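Local coordinates for protein predicted acetamidase/formamidase (Thermoanaerobacter tengcongensis, PDB 3TKK) that probably hydrolyses carbon-nitrogen bonds in linear amides such as acetamide or formamide, and carries zinc and calcium ions, at residues G156-T161 and A229-A234; E235-A240 and S276-P281. All blocks are in the same frame, centred on the assembly; numbering follows the deposited sequence.

Contact 1 (G156-T161 and A229-A234); sequences GNMDTT and ATIASA. With CA (calcium ion), chain G.
Met-158 and Thr-160 both rest on Ile-231, each on a different branch. The thioether of Met-158 crosses the isoleucine at about a right angle. Its SD lies 3.9 Å from Ile-231 CG2, and this is the closer, tighter half of the contact. Thr-160 meets Ile-231 tip to tip, more loosely, with CG2 4.2 Å from CD1 of the isoleucine. With OG1 beside the backbone N (chi1 -66°) and CG2 anti to it, the methyl faces Ile-231 and OG1 turns back to Met-158 O. OG1 bonds to Met-158 O at 2.9 Å, from well above the carbonyl plane, and also pairs with Ser-276. Replacing Thr-160 by alanine is likely to leave Met-158 O and Ser-276 OG without this hydroxyl partner and to open a gap at Ile-231 CD1.

The watered side is at the calcium ion, away from the isoleucine. Asn-157 OD1 binds the calcium at 2.3 Å, and Asp-159 grips it with both carboxylate oxygens. Asp-184 and three waters complete the site. ND2 of Asn-157 donates to water 1 and is also bonded to Gly-149 O. With OD1 on the calcium, the amide is fixed in its rotation.

The chain turns a corner at Gly-156, and Asn-157 is the centre of an inverse gamma turn. The turn lies against strand 227-234, which pairs with strand 283-290 and carries helix 237-255 on its other face.

Contact 2 (E235-A240 and S276-P281); sequences ESLDKA and SQVVDP
Leu-237 and Val-278 make the apolar part of this contact. Their side chains cross obliquely. Leu-237 CD2 lies 3.6 Å from Val-278 CG1, and Leu-237 CD1 reaches the same methyl at 4.1 Å, so both branches of the leucine close on one methyl. The valine torsion, with CG1 anti to the carbonyl carbon (chi1 -59°), puts CG1 and not CG2 against the leucine. Leu-237 also packs on Lys-283 and on Val-241 of the second subunit.

The polar approach is at the exposed end. The Glu-235 chain bends at chi2 and brings OE1 to 3.0 Å from Pro-281 O. Both atoms are acceptors, so this is a close approach without a bond.

The segments join the start of helix 237-255 to the end of strand 272-277, an outermost strand of the large mixed sheet within this chain. Ser-236 is the N-cap: its OG accepts from Lys-239 N at 3.0 Å, nearly straight at 169°. Ser-276 and Gln-277 form a classic beta bulge opposite Thr-284.

Hydrogen bonds also shape the loop after the strand. Gln-277 OE1 takes Val-279 N at 2.8 Å and Asp-280 N at 2.6 Å, from opposite faces of the amide plane. At the other end of the amide, Gln-277 NE2 donates to Leu-282 O and is bonded to Thr-284 OG1 as well.

Contact 1 lies near the centre of the chain, and all its touching residues are buried. Contact 2 lies further out, with a buried leucine-valine pair and an exposed edge. Contact 1 brings a turn from the second mixed sheet onto strand 227-234 of the large one. That strand leads directly into the helix of contact 2, whose start is set against edge strand 272-277 of the same large sheet. Contact 1 is apolar across its segments; contact 2 adds a close pair of acceptors. The loop of contact 1 binds calcium on the side turned from the isoleucine, while contact 2 caps a helix and ties a loop. The Thr-160 to Ser-276 bond links the two, and Asp-280 comes close to Asp-159.

Contact 1 (G156-T161 and A229-A234)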
ATOM      1  N   GLY A 156       9.239   7.657 -15.607  1.00 18.12           N
ATOM      2  CA  GLY A 156      10.364   6.677 -15.758  1.00 17.05           C
ATOM      3  C   GLY A 156       9.963   5.336 -15.102  1.00 16.57           C
ATOM      4  O   GLY A 156       8.850   4.915 -15.249  1.00 17.74           O
ATOM      5  N   ASN A 157      10.842   4.727 -14.328  1.00 18.10           N
ATOM      6  CA  ASN A 157      10.618   3.306 -13.892  1.00 18.37           C
ATOM      7  C   ASN A 157       9.876   3.345 -12.549  1.00 17.04           C
ATOM      8  O   ASN A 157      10.423   3.056 -11.466  1.00 16.08           O
ATOM      9  CB  ASN A 157      11.966   2.648 -13.656  1.00 19.45           C
ATOM     10  CG  ASN A 157      11.867   1.141 -13.440  1.00 20.99           C
ATOM     11  OD1 ASN A 157      10.892   0.494 -13.750  1.00 17.45           O
ATOM     12  ND2 ASN A 157      12.934   0.576 -12.870  1.00 20.25           N
ATOM     13  N   MET A 158       8.634   3.668 -12.646  1.00 15.77           N
ATOM     14  CA  MET A 158       7.776   3.796 -11.488  1.00 16.75           C
ATOM     15  C   MET A 158       7.090   2.466 -11.051  1.00 16.91           C
ATOM     16  O   MET A 158       6.524   2.462  -9.975  1.00 15.80           O
ATOM     17  CB  MET A 158       6.674   4.811 -11.791  1.00 15.67           C
ATOM     18  CG  MET A 158       7.099   6.166 -12.201  1.00 16.03           C
ATOM     19  SD  MET A 158       5.724   7.331 -12.425  1.00 18.21           S
ATOM     20  CE  MET A 158       5.307   6.838 -14.087  1.00 16.28           C
ATOM     21  N   ASP A 159       7.042   1.429 -11.935  1.00 18.08           N
ATOM     22  CA  ASP A 159       6.513   0.069 -11.646  1.00 15.58           C
ATOM     23  C   ASP A 159       5.291   0.196 -10.788  1.00 15.38           C
ATOM     24  O   ASP A 159       5.149  -0.411  -9.680  1.00 15.12           O
ATOM     25  CB  ASP A 159       7.525  -0.882 -11.009  1.00 16.11           C
ATOM     26  CG  ASP A 159       8.638  -1.350 -12.006  1.00 17.11           C
ATOM     27  OD1 ASP A 159       8.516  -1.318 -13.255  1.00 19.82           O
ATOM     28  OD2 ASP A 159       9.778  -1.508 -11.527  1.00 20.36           O
ATOM     29  N   THR A 160       4.329   0.918 -11.365  1.00 16.50           N
ATOM     30  CA  THR A 160       3.046   1.141 -10.730  1.00 15.37           C
ATOM     31  C   THR A 160       1.883   0.348 -11.336  1.00 19.35           C
ATOM     32  O   THR A 160       1.572   0.547 -12.523  1.00 19.69           O
ATOM     33  CB  THR A 160       2.789   2.705 -10.705  1.00 15.63           C
ATOM     34  OG1 THR A 160       3.786   3.335  -9.829  1.00 19.03           O
ATOM     35  CG2 THR A 160       1.366   2.941 -10.196  1.00 15.83           C
ATOM     36  N   THR A 161       1.180  -0.520 -10.546  1.00 15.80           N
ATOM     37  CA  THR A 161       0.302  -1.494 -11.071  1.00 18.22           C
ATOM     38  C   THR A 161      -0.910  -0.752 -11.606  1.00 16.90           C
ATOM     39  O   THR A 161      -1.563  -1.249 -12.504  1.00 18.74           O
ATOM     40  CB  THR A 161      -0.264  -2.439  -9.878  1.00 16.41           C
ATOM     41  OG1 THR A 161      -0.561  -1.564  -8.756  1.00 16.32           O
ATOM     42  CG2 THR A 161       0.956  -3.526  -9.447  1.00 16.14           C
ATOM     43  N   ALA A 229      -4.391   8.945  -8.043  1.00 20.06           N
ATOM     44  CA  ALA A 229      -3.365   8.792  -6.998  1.00 20.71           C
ATOM     45  C   ALA A 229      -2.156   9.580  -7.406  1.00 19.19           C
ATOM     46  O   ALA A 229      -1.796   9.457  -8.563  1.00 18.87           O
ATOM     47  CB  ALA A 229      -2.933   7.306  -6.967  1.00 19.83           C
ATOM     48  N   THR A 230      -1.504  10.324  -6.492  1.00 19.38           N
ATOM     49  CA  THR A 230      -0.333  11.053  -6.892  1.00 19.28           C
ATOM     50  C   THR A 230       0.701  10.007  -6.769  1.00 19.22           C
ATOM     51  O   THR A 230       0.496   9.070  -5.910  1.00 18.14           O
ATOM     52  CB  THR A 230      -0.079  12.216  -5.865  1.00 20.06           C
ATOM     53  OG1 THR A 230      -0.371  11.725  -4.515  1.00 20.13           O
ATOM     54  CG2 THR A 230      -1.143  13.414  -6.095  1.00 21.18           C
ATOM     55  N   ILE A 231       1.831  10.128  -7.530  1.00 18.09           N
ATOM     56  CA  ILE A 231       2.934   9.110  -7.458  1.00 17.41           C
ATOM     57  C   ILE A 231       4.221   9.879  -7.107  1.00 18.10           C
ATOM     58  O   ILE A 231       4.377  11.025  -7.603  1.00 18.24           O
ATOM     59  CB  ILE A 231       3.179   8.567  -8.847  1.00 17.00           C
ATOM     60  CG1 ILE A 231       1.841   8.014  -9.506  1.00 18.92           C
ATOM     61  CG2 ILE A 231       4.324   7.424  -8.828  1.00 16.85           C
ATOM     62  CD1 ILE A 231       1.366   6.880  -8.828  1.00 22.66           C
ATOM     63  N   ALA A 232       5.086   9.365  -6.252  1.00 17.58           N
ATOM     64  CA  ALA A 232       6.407  10.055  -6.083  1.00 19.01           C
ATOM     65  C   ALA A 232       7.511   9.040  -5.817  1.00 19.31           C
ATOM     66  O   ALA A 232       7.174   7.978  -5.282  1.00 17.28           O
ATOM     67  CB  ALA A 232       6.353  10.942  -4.899  1.00 18.79           C
ATOM     68  N   SER A 233       8.823   9.433  -6.028  1.00 18.13           N
ATOM     69  CA  SER A 233       9.892   8.495  -5.759  1.00 18.04           C
ATOM     70  C   SER A 233      10.968   9.258  -4.976  1.00 18.98           C
ATOM     71  O   SER A 233      11.044  10.445  -5.122  1.00 19.61           O
ATOM     72  CB  SER A 233      10.467   7.903  -7.110  1.00 17.71           C
ATOM     73  OG  SER A 233       9.358   7.392  -7.914  1.00 19.54           O
ATOM     74  N   ALA A 234      11.702   8.547  -4.134  1.00 19.17           N
ATOM     75  CA  ALA A 234      12.772   9.014  -3.251  1.00 22.97           C
ATOM     76  C   ALA A 234      13.562   7.827  -2.791  1.00 23.18           C
ATOM     77  O   ALA A 234      13.168   6.664  -2.990  1.00 19.39           O
ATOM     78  CB  ALA A 234      12.189   9.727  -2.026  1.00 21.87           C
TER
HETATM   79 CA    CA G 302      10.715  -1.792 -13.897  1.00  6.87          CA
HETATM   80  O   HOH W   1      12.660  -2.181 -12.439  1.00 15.59           O
HETATM   81  O   HOH W   2      10.703  -4.273 -13.557  1.00  4.22           O
HETATM   82  O   HOH W   3      12.832  -2.070 -15.180  1.00 13.78           O

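Contact 2 (E235-A240 and S276-P281)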
ATOM      1  N   GLU A 235      14.648   8.158  -2.079  1.00 21.97           N
ATOM      2  CA  GLU A 235      15.536   7.191  -1.565  1.00 27.44           C
ATOM      3  C   GLU A 235      14.933   6.343  -0.478  1.00 28.62           C
ATOM      4  O   GLU A 235      15.397   5.228  -0.314  1.00 30.32           O
ATOM      5  CB  GLU A 235      16.821   7.856  -0.994  1.00 30.39           C
ATOM      6  CG  GLU A 235      17.931   8.037  -1.996  1.00 39.42           C
ATOM      7  CD  GLU A 235      18.260   6.879  -3.060  1.00 43.70           C
ATOM      8  OE1 GLU A 235      17.898   5.689  -2.941  1.00 44.45           O
ATOM      9  OE2 GLU A 235      18.975   7.218  -4.054  1.00 48.23           O
ATOM     10  N   SER A 236      13.845   6.778   0.166  1.00 25.48           N
ATOM     11  CA  SER A 236      13.082   5.862   1.057  1.00 22.24           C
ATOM     12  C   SER A 236      11.667   5.920   0.764  1.00 21.90           C
ATOM     13  O   SER A 236      11.217   6.923   0.208  1.00 21.31           O
ATOM     14  CB  SER A 236      13.268   6.364   2.555  1.00 24.62           C
ATOM     15  OG  SER A 236      12.678   7.654   2.643  1.00 23.34           O
ATOM     16  N   LEU A 237      10.948   4.841   1.078  1.00 19.04           N
ATOM     17  CA  LEU A 237       9.507   4.778   1.005  1.00 23.01           C
ATOM     18  C   LEU A 237       8.828   5.815   1.886  1.00 21.22           C
ATOM     19  O   LEU A 237       7.836   6.401   1.469  1.00 18.81           O
ATOM     20  CB  LEU A 237       9.085   3.405   1.538  1.00 25.86           C
ATOM     21  CG  LEU A 237       7.988   2.659   0.889  1.00 27.73           C
ATOM     22  CD1 LEU A 237       7.822   2.764  -0.684  1.00 28.27           C
ATOM     23  CD2 LEU A 237       7.987   1.166   1.276  1.00 26.15           C
ATOM     24  N   ASP A 238       9.476   6.135   3.021  1.00 19.84           N
ATOM     25  CA  ASP A 238       8.947   7.087   3.996  1.00 24.23           C
ATOM     26  C   ASP A 238       8.886   8.472   3.276  1.00 26.37           C
ATOM     27  O   ASP A 238       7.840   9.093   3.262  1.00 24.98           O
ATOM     28  CB  ASP A 238       9.894   7.289   5.177  1.00 25.24           C
ATOM     29  CG  ASP A 238       9.894   6.138   6.189  1.00 30.63           C
ATOM     30  OD1 ASP A 238       8.895   5.550   6.457  1.00 27.75           O
ATOM     31  OD2 ASP A 238      10.915   5.895   6.840  1.00 35.30           O
ATOM     32  N   LYS A 239       9.995   8.936   2.677  1.00 25.52           N
ATOM     33  CA  LYS A 239       9.975  10.189   1.960  1.00 22.65           C
ATOM     34  C   LYS A 239       8.986  10.023   0.766  1.00 21.98           C
ATOM     35  O   LYS A 239       8.245  10.947   0.391  1.00 20.93           O
ATOM     36  CB  LYS A 239      11.367  10.439   1.416  1.00 29.40           C
ATOM     37  CG  LYS A 239      11.844  11.846   1.524  1.00 38.43           C
ATOM     38  CD  LYS A 239      12.979  12.185   0.582  1.00 40.08           C
ATOM     39  CE  LYS A 239      14.118  13.062   1.307  1.00 42.18           C
ATOM     40  NZ  LYS A 239      14.823  13.963   0.311  1.00 42.83           N
ATOM     41  N   ALA A 240       9.033   8.890   0.072  1.00 19.78           N
ATOM     42  CA  ALA A 240       8.272   8.958  -1.117  1.00 19.81           C
ATOM     43  C   ALA A 240       6.840   9.185  -0.681  1.00 19.16           C
ATOM     44  O   ALA A 240       6.077   9.888  -1.355  1.00 20.82           O
ATOM     45  CB  ALA A 240       8.436   7.684  -2.108  1.00 18.23           C
ATOM     46  N   SER A 276       4.313   1.261  -4.640  1.00 15.43           N
ATOM     47  CA  SER A 276       4.528   0.782  -6.041  1.00 15.23           C
ATOM     48  C   SER A 276       5.643  -0.146  -6.130  1.00 15.18           C
ATOM     49  O   SER A 276       5.376  -1.242  -6.523  1.00 15.16           O
ATOM     50  CB  SER A 276       4.611   1.888  -7.077  1.00 15.24           C
ATOM     51  OG  SER A 276       3.325   2.642  -7.216  1.00 15.43           O
ATOM     52  N   GLN A 277       6.911   0.280  -5.676  1.00 15.32           N
ATOM     53  CA  GLN A 277       7.980  -0.661  -5.743  1.00 15.45           C
ATOM     54  C   GLN A 277       8.986  -0.261  -4.751  1.00 15.80           C
ATOM     55  O   GLN A 277       9.181   0.974  -4.483  1.00 15.97           O
ATOM     56  CB  GLN A 277       8.684  -0.756  -7.161  1.00 15.49           C
ATOM     57  CG  GLN A 277       9.161   0.538  -7.801  1.00 15.58           C
ATOM     58  CD  GLN A 277      10.476   0.989  -7.200  1.00 16.03           C
ATOM     59  OE1 GLN A 277      11.253   0.108  -6.728  1.00 16.62           O
ATOM     60  NE2 GLN A 277      10.850   2.261  -7.464  1.00 16.26           N
ATOM     61  N   VAL A 278       9.642  -1.301  -4.169  1.00 17.38           N
ATOM     62  CA  VAL A 278      10.746  -1.009  -3.207  1.00 16.59           C
ATOM     63  C   VAL A 278      12.062  -1.544  -3.633  1.00 20.59           C
ATOM     64  O   VAL A 278      12.958  -1.638  -2.848  1.00 21.68           O
ATOM     65  CB  VAL A 278      10.414  -1.641  -1.836  1.00 20.47           C
ATOM     66  CG1 VAL A 278       9.072  -1.040  -1.361  1.00 21.47           C
ATOM     67  CG2 VAL A 278      10.150  -3.207  -2.003  1.00 16.68           C
ATOM     68  N   VAL A 279      12.263  -1.791  -4.913  1.00 19.11           N
ATOM     69  CA  VAL A 279      13.463  -2.540  -5.168  1.00 22.10           C
ATOM     70  C   VAL A 279      14.310  -1.697  -6.210  1.00 25.98           C
ATOM     71  O   VAL A 279      15.359  -2.142  -6.608  1.00 28.93           O
ATOM     72  CB  VAL A 279      13.037  -3.931  -5.896  1.00 24.94           C
ATOM     73  CG1 VAL A 279      12.165  -4.866  -4.968  1.00 17.26           C
ATOM     74  CG2 VAL A 279      12.346  -3.728  -7.169  1.00 20.73           C
ATOM     75  N   ASP A 280      13.769  -0.595  -6.784  1.00 25.55           N
ATOM     76  CA  ASP A 280      14.496   0.108  -7.839  1.00 24.53           C
ATOM     77  C   ASP A 280      15.449   1.100  -7.136  1.00 25.53           C
ATOM     78  O   ASP A 280      15.540   1.174  -5.877  1.00 26.52           O
ATOM     79  CB  ASP A 280      13.563   0.820  -8.905  1.00 26.01           C
ATOM     80  CG  ASP A 280      12.591  -0.185  -9.669  1.00 27.75           C
ATOM     81  OD1 ASP A 280      13.051  -1.308  -9.928  1.00 29.86           O
ATOM     82  OD2 ASP A 280      11.408   0.147 -10.039  1.00 20.79           O
ATOM     83  N   PRO A 281      16.259   1.828  -7.930  1.00 29.63           N
ATOM     84  CA  PRO A 281      17.272   2.652  -7.265  1.00 28.04           C
ATOM     85  C   PRO A 281      16.590   3.700  -6.329  1.00 26.27           C
ATOM     86  O   PRO A 281      17.122   4.122  -5.354  1.00 24.92           O
ATOM     87  CB  PRO A 281      17.954   3.373  -8.456  1.00 32.11           C
ATOM     88  CG  PRO A 281      17.832   2.360  -9.668  1.00 32.78           C
ATOM     89  CD  PRO A 281      16.379   1.788  -9.409  1.00 32.03           C
TER